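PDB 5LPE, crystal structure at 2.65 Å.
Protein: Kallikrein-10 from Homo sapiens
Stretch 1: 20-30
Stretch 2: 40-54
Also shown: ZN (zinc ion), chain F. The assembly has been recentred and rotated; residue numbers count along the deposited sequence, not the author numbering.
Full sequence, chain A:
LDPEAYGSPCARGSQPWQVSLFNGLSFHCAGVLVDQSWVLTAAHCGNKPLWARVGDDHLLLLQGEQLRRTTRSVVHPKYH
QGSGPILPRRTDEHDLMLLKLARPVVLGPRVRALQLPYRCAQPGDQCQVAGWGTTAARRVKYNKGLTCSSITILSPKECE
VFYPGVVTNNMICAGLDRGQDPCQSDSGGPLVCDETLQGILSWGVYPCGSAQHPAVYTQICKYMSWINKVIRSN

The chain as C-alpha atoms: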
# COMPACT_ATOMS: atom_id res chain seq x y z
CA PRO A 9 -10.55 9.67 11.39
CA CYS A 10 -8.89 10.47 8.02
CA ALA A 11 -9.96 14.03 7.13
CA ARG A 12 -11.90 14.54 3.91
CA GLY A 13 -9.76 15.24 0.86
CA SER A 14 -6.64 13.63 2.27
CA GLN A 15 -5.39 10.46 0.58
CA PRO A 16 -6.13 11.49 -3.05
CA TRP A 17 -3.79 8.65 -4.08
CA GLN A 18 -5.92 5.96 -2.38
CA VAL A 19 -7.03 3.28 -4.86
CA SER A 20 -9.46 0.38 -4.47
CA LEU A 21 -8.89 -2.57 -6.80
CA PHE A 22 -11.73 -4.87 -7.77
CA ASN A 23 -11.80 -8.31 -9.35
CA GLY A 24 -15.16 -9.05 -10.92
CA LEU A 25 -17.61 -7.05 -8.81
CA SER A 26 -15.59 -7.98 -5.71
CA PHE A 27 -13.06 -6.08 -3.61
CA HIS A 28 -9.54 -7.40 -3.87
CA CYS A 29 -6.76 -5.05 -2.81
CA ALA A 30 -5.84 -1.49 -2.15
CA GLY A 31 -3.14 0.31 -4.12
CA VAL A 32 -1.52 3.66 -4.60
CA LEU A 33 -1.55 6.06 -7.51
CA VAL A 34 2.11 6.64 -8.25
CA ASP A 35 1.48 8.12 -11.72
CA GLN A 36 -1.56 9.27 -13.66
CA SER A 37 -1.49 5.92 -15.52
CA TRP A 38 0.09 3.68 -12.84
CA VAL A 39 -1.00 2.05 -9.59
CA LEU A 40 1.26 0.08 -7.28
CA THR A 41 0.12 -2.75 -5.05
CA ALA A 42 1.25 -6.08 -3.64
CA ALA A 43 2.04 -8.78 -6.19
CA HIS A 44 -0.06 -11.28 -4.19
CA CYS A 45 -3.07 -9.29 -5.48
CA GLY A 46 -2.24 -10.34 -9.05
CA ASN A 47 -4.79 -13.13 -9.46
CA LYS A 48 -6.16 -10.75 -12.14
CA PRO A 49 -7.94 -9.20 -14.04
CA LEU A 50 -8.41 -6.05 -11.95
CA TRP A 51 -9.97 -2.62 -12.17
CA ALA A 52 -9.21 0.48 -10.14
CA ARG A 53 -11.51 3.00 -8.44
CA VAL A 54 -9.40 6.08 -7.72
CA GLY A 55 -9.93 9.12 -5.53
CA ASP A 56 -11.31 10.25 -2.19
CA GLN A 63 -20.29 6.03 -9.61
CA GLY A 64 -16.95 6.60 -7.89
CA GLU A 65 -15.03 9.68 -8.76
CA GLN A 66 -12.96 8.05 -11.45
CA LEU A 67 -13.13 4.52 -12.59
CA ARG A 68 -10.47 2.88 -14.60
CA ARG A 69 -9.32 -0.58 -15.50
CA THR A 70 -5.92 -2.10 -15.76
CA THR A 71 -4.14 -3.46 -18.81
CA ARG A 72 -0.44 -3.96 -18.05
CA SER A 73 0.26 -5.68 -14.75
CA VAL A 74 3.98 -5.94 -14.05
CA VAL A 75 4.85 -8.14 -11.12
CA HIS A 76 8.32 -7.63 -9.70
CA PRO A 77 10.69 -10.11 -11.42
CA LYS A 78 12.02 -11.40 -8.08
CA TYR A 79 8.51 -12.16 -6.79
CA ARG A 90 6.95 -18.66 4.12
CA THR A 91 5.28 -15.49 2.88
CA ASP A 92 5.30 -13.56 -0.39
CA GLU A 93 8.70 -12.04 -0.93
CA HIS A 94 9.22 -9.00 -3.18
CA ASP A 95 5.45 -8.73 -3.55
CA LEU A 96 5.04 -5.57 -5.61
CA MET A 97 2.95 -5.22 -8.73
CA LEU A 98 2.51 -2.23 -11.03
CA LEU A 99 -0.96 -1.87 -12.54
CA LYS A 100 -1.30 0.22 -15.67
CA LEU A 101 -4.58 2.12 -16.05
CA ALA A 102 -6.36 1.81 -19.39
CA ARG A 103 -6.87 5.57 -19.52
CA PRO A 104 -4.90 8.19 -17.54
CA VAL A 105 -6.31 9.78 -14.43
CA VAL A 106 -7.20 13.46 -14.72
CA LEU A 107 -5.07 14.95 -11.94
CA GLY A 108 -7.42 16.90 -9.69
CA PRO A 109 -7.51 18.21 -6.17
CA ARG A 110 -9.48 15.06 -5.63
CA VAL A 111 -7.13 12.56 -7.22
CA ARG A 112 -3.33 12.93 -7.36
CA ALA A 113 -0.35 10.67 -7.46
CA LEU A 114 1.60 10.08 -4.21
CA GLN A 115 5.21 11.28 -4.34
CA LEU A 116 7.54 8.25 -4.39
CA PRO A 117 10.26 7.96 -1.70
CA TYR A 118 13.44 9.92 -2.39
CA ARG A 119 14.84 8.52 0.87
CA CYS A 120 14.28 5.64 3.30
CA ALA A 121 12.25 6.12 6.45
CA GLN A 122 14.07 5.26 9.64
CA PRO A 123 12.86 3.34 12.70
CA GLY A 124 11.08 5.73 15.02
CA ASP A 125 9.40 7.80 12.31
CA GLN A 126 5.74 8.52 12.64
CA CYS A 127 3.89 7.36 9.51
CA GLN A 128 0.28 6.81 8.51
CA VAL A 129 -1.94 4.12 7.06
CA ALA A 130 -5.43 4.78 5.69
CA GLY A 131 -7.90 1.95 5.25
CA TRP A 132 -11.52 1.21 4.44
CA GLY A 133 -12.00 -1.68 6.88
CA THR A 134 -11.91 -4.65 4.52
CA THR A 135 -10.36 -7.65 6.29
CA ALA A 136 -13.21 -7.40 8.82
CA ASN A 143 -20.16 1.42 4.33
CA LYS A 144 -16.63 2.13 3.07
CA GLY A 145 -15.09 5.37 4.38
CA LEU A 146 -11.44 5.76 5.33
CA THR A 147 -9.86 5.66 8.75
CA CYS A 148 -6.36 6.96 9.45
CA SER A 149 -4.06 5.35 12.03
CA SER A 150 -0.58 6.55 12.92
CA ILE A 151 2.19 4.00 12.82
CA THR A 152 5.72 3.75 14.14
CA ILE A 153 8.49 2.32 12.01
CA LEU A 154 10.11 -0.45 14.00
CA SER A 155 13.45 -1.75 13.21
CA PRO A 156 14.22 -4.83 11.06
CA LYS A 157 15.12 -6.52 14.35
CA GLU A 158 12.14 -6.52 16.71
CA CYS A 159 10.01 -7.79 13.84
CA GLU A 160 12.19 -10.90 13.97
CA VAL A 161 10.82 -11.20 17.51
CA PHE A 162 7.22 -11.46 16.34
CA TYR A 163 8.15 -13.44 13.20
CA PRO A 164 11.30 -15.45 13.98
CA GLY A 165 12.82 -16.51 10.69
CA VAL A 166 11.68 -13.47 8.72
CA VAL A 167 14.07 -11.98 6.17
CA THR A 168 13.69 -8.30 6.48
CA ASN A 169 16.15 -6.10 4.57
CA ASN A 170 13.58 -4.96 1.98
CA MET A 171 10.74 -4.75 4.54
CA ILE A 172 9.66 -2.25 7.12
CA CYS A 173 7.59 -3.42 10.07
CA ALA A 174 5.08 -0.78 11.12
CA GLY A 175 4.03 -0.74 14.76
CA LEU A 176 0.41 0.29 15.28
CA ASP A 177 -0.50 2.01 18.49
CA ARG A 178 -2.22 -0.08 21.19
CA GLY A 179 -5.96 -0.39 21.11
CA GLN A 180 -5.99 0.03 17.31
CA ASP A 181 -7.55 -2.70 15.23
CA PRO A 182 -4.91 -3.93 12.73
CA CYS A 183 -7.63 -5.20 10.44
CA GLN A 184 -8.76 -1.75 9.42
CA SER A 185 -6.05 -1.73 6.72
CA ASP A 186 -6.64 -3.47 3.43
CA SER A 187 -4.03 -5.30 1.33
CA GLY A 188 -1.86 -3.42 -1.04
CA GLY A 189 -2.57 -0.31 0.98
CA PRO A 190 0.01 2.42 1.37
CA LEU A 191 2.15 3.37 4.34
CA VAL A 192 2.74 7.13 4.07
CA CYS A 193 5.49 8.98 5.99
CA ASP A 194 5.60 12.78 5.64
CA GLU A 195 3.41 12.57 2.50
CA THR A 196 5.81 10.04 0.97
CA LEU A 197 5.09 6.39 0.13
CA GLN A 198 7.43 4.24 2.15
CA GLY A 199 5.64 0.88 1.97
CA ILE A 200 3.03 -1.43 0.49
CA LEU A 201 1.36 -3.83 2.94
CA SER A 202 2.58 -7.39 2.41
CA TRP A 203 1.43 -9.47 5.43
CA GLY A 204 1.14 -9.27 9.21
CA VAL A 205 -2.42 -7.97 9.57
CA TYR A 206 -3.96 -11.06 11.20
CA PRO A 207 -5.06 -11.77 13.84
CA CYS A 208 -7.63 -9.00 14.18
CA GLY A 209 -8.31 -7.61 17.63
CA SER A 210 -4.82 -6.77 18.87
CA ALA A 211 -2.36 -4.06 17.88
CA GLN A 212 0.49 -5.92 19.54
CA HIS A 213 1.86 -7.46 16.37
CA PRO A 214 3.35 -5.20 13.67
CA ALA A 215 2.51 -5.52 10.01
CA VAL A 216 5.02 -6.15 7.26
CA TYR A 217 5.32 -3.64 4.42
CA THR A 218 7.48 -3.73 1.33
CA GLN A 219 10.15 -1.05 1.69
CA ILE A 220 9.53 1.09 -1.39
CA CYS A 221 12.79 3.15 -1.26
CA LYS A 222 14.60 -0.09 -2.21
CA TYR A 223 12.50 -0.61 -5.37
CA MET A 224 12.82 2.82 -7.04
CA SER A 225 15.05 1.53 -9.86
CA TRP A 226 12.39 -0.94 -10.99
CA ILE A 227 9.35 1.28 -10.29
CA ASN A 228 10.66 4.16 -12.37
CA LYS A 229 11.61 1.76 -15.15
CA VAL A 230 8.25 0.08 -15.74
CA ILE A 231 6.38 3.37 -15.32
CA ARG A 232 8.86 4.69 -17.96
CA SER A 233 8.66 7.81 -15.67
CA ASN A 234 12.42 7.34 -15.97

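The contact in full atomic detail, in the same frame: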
# COMPACT_ATOMS: atom_id res chain seq x y z
N SER A 20 -8.84 1.68 -4.72
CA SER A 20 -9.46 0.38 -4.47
C SER A 20 -9.45 -0.43 -5.75
O SER A 20 -9.84 0.07 -6.81
CB SER A 20 -10.89 0.53 -3.95
OG SER A 20 -11.56 1.59 -4.60
N LEU A 21 -9.00 -1.68 -5.66
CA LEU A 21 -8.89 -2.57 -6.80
C LEU A 21 -9.95 -3.65 -6.68
O LEU A 21 -10.09 -4.28 -5.63
CB LEU A 21 -7.50 -3.21 -6.88
CG LEU A 21 -6.35 -2.28 -7.26
CD1 LEU A 21 -5.02 -2.93 -7.00
CD2 LEU A 21 -6.47 -1.90 -8.72
N PHE A 22 -10.69 -3.86 -7.76
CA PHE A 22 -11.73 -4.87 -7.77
C PHE A 22 -11.43 -5.93 -8.81
O PHE A 22 -10.94 -5.63 -9.90
CB PHE A 22 -13.09 -4.24 -8.05
CG PHE A 22 -13.57 -3.34 -6.97
CD1 PHE A 22 -13.22 -2.01 -6.96
CD2 PHE A 22 -14.37 -3.83 -5.96
CE1 PHE A 22 -13.66 -1.17 -5.95
CE2 PHE A 22 -14.81 -3.00 -4.95
CZ PHE A 22 -14.45 -1.67 -4.94
N ASN A 23 -11.69 -7.19 -8.43
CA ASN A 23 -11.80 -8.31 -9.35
C ASN A 23 -13.27 -8.69 -9.47
O ASN A 23 -13.98 -8.77 -8.46
CB ASN A 23 -10.97 -9.51 -8.87
CG ASN A 23 -11.14 -10.75 -9.75
OD1 ASN A 23 -11.69 -11.76 -9.32
ND2 ASN A 23 -10.68 -10.66 -11.00
N GLY A 24 -13.73 -8.91 -10.70
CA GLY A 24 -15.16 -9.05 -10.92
C GLY A 24 -15.87 -7.83 -10.37
O GLY A 24 -15.48 -6.69 -10.65
N LEU A 25 -16.92 -8.08 -9.59
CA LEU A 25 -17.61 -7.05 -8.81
C LEU A 25 -17.10 -7.00 -7.37
O LEU A 25 -17.69 -6.31 -6.53
CB LEU A 25 -19.12 -7.28 -8.84
CG LEU A 25 -19.90 -7.01 -10.13
CD1 LEU A 25 -19.66 -5.58 -10.63
CD2 LEU A 25 -19.60 -8.03 -11.24
N SER A 26 -16.03 -7.73 -7.07
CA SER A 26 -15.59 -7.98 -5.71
C SER A 26 -14.34 -7.18 -5.36
O SER A 26 -13.47 -6.96 -6.20
CB SER A 26 -15.30 -9.46 -5.52
OG SER A 26 -14.58 -9.67 -4.33
N PHE A 27 -14.26 -6.75 -4.10
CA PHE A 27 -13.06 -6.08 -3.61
C PHE A 27 -11.89 -7.04 -3.55
O PHE A 27 -12.04 -8.21 -3.19
CB PHE A 27 -13.30 -5.49 -2.24
CG PHE A 27 -12.17 -4.64 -1.74
CD1 PHE A 27 -12.08 -3.31 -2.12
CD2 PHE A 27 -11.20 -5.17 -0.90
CE1 PHE A 27 -11.05 -2.52 -1.67
CE2 PHE A 27 -10.16 -4.38 -0.45
CZ PHE A 27 -10.08 -3.05 -0.82
N HIS A 28 -10.71 -6.54 -3.88
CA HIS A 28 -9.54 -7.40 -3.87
C HIS A 28 -8.42 -6.79 -3.05
O HIS A 28 -8.01 -7.35 -2.03
CB HIS A 28 -9.06 -7.68 -5.30
CG HIS A 28 -8.34 -8.98 -5.46
ND1 HIS A 28 -8.97 -10.20 -5.37
CD2 HIS A 28 -7.03 -9.25 -5.69
CE1 HIS A 28 -8.09 -11.17 -5.56
NE2 HIS A 28 -6.91 -10.62 -5.76
N CYS A 29 -7.90 -5.65 -3.48
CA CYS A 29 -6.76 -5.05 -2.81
C CYS A 29 -6.87 -3.54 -2.84
O CYS A 29 -7.63 -2.96 -3.62
CB CYS A 29 -5.45 -5.47 -3.46
SG CYS A 29 -4.93 -7.11 -2.96
N ALA A 30 -6.08 -2.91 -2.00
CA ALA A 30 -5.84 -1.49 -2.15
C ALA A 30 -4.56 -1.30 -2.95
O ALA A 30 -3.84 -2.25 -3.27
CB ALA A 30 -5.76 -0.81 -0.79
N LEU A 40 0.37 1.07 -7.85
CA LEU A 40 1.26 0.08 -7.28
C LEU A 40 0.57 -0.60 -6.12
O LEU A 40 -0.10 0.04 -5.30
CB LEU A 40 2.57 0.69 -6.80
CG LEU A 40 3.57 -0.32 -6.21
CD1 LEU A 40 4.74 -0.59 -7.10
CD2 LEU A 40 4.08 0.24 -4.93
N THR A 41 0.75 -1.92 -6.05
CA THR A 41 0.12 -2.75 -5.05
C THR A 41 0.97 -3.99 -4.84
O THR A 41 1.99 -4.19 -5.51
CB THR A 41 -1.31 -3.10 -5.48
OG1 THR A 41 -1.94 -3.90 -4.47
CG2 THR A 41 -1.31 -3.85 -6.80
N ALA A 42 0.53 -4.85 -3.92
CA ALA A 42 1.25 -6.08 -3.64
C ALA A 42 1.05 -7.06 -4.79
O ALA A 42 -0.05 -7.20 -5.32
CB ALA A 42 0.77 -6.68 -2.33
N ALA A 43 2.14 -7.75 -5.16
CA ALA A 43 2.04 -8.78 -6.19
C ALA A 43 1.02 -9.86 -5.84
O ALA A 43 0.34 -10.38 -6.74
CB ALA A 43 3.41 -9.41 -6.44
N HIS A 44 0.86 -10.20 -4.55
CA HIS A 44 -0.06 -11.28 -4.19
C HIS A 44 -1.50 -10.96 -4.55
O HIS A 44 -2.36 -11.83 -4.41
CB HIS A 44 0.01 -11.64 -2.70
CG HIS A 44 -0.65 -10.64 -1.79
ND1 HIS A 44 0.04 -9.93 -0.84
CD2 HIS A 44 -1.94 -10.23 -1.69
CE1 HIS A 44 -0.79 -9.13 -0.20
NE2 HIS A 44 -2.00 -9.29 -0.70
N CYS A 45 -1.77 -9.73 -4.98
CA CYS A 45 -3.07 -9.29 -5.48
C CYS A 45 -3.25 -9.57 -6.97
O CYS A 45 -4.28 -9.19 -7.54
CB CYS A 45 -3.24 -7.79 -5.24
SG CYS A 45 -3.03 -7.25 -3.55
N GLY A 46 -2.27 -10.22 -7.61
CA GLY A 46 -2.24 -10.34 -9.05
C GLY A 46 -2.97 -11.53 -9.64
O GLY A 46 -2.66 -11.94 -10.76
N ASN A 47 -3.92 -12.10 -8.90
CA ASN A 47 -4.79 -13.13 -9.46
C ASN A 47 -5.32 -12.69 -10.82
O ASN A 47 -5.24 -13.44 -11.80
CB ASN A 47 -5.96 -13.43 -8.52
CG ASN A 47 -5.54 -13.52 -7.05
OD1 ASN A 47 -5.32 -12.50 -6.40
ND2 ASN A 47 -5.43 -14.74 -6.54
N LYS A 48 -5.84 -11.46 -10.89
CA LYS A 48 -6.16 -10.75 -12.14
C LYS A 48 -7.34 -11.39 -12.85
O LYS A 48 -7.63 -12.57 -12.65
CB LYS A 48 -4.93 -10.73 -13.07
CG LYS A 48 -4.24 -9.38 -13.14
CD LYS A 48 -2.83 -9.50 -13.69
CE LYS A 48 -1.80 -9.56 -12.57
NZ LYS A 48 -0.40 -9.78 -13.05
N PRO A 49 -8.05 -10.63 -13.71
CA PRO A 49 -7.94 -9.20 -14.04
C PRO A 49 -8.49 -8.28 -12.97
O PRO A 49 -9.34 -8.72 -12.19
CB PRO A 49 -8.77 -9.08 -15.32
CG PRO A 49 -9.68 -10.26 -15.29
CD PRO A 49 -8.93 -11.35 -14.64
N LEU A 50 -8.04 -7.03 -12.97
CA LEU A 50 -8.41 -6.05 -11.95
C LEU A 50 -8.92 -4.77 -12.58
O LEU A 50 -8.70 -4.50 -13.77
CB LEU A 50 -7.22 -5.72 -11.04
CG LEU A 50 -6.75 -6.78 -10.05
CD1 LEU A 50 -5.70 -6.20 -9.13
CD2 LEU A 50 -7.92 -7.34 -9.27
N TRP A 51 -9.61 -3.97 -11.77
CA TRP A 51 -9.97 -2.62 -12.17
C TRP A 51 -9.96 -1.71 -10.95
O TRP A 51 -10.24 -2.15 -9.83
CB TRP A 51 -11.32 -2.58 -12.90
CG TRP A 51 -12.50 -3.14 -12.15
CD1 TRP A 51 -12.86 -4.46 -12.06
CD2 TRP A 51 -13.49 -2.40 -11.41
NE1 TRP A 51 -14.01 -4.58 -11.30
CE2 TRP A 51 -14.42 -3.33 -10.90
CE3 TRP A 51 -13.68 -1.04 -11.13
CZ2 TRP A 51 -15.51 -2.95 -10.11
CZ3 TRP A 51 -14.78 -0.66 -10.35
CH2 TRP A 51 -15.67 -1.61 -9.85
N ALA A 52 -9.64 -0.44 -11.18
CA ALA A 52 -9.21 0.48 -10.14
C ALA A 52 -10.18 1.64 -10.01
O ALA A 52 -10.40 2.39 -10.97
CB ALA A 52 -7.81 1.02 -10.44
N ARG A 53 -10.75 1.81 -8.81
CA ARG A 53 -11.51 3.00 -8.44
C ARG A 53 -10.57 3.96 -7.72
O ARG A 53 -10.04 3.62 -6.66
CB ARG A 53 -12.70 2.66 -7.56
CG ARG A 53 -13.73 3.79 -7.53
CD ARG A 53 -14.94 3.51 -6.64
NE ARG A 53 -15.01 4.49 -5.56
CZ ARG A 53 -14.60 4.26 -4.32
NH1 ARG A 53 -14.69 5.22 -3.40
NH2 ARG A 53 -14.09 3.08 -3.99
N VAL A 54 -10.38 5.15 -8.27
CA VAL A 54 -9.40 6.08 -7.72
C VAL A 54 -10.11 7.28 -7.10
O VAL A 54 -11.21 7.65 -7.50
CB VAL A 54 -8.38 6.54 -8.79
CG1 VAL A 54 -7.61 5.35 -9.32
CG2 VAL A 54 -9.08 7.27 -9.91
ZN ZN F . 1.87 -10.82 -0.31

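How do the two backbones hold each other? The strand through Ser20 and Phe22 runs antiparallel to the one through Trp51 and Arg53, with Ser20 facing Arg53 and Phe22 facing Trp51 as hydrogen-bonded pairs. Ser20 N donates to Arg53 O at 3.0 Å and Arg53 N returns to Ser20 O at 2.8 Å; Phe22 N to Trp51 O (2.7 Å) and Trp51 N to Phe22 O (2.8 Å) repeat the pattern. Between them, Leu21 and Ala52 form a non-hydrogen-bonded pair.

Why does the Trp51 side chain lie where it does? Its chi1 is p (57°), which lays the indole beside Phe22, whose chi1 is m. The two six-membered rings form an offset stack, centroids 4.7 Å apart and planes at 24°, while Phe22 CB sits over the indole's five-membered ring. The same pose carries Trp51 NE1 to the turn, where it donates to Gly24 O at 2.7 Å, so one rotamer serves both the stack and the polar edge.

What fills the other face of the sheet? Leu21, with chi1 m and chi2 t, meets three neighbours: CD2 lies 3.6 Å from Ala52 CB, and CD1 lies 3.8 Å from Thr41 CG2 and 4.0 Å from Leu50 CD1. These are apolar contacts in a buried setting.

How is the segment from Thr41 to Pro49 tied down? A disulfide joins Cys29 SG to Cys45 SG (2.0 Å) with chi3 of -86°, close to the relaxed value; both cysteines adopt m. His28, at chi1 t, directs NE2 to Asn47 OD1 (2.5 Å), a hydrogen bond in which the histidine is the donor. Asn23, also t, swings its amide so that ND2 donates to Pro49 O at 2.6 Å. Thr41, again t, places OG1 to donate to Ala30 O at 2.8 Å. His44 turns ND1 to the zinc ion, 2.1 Å from ZN.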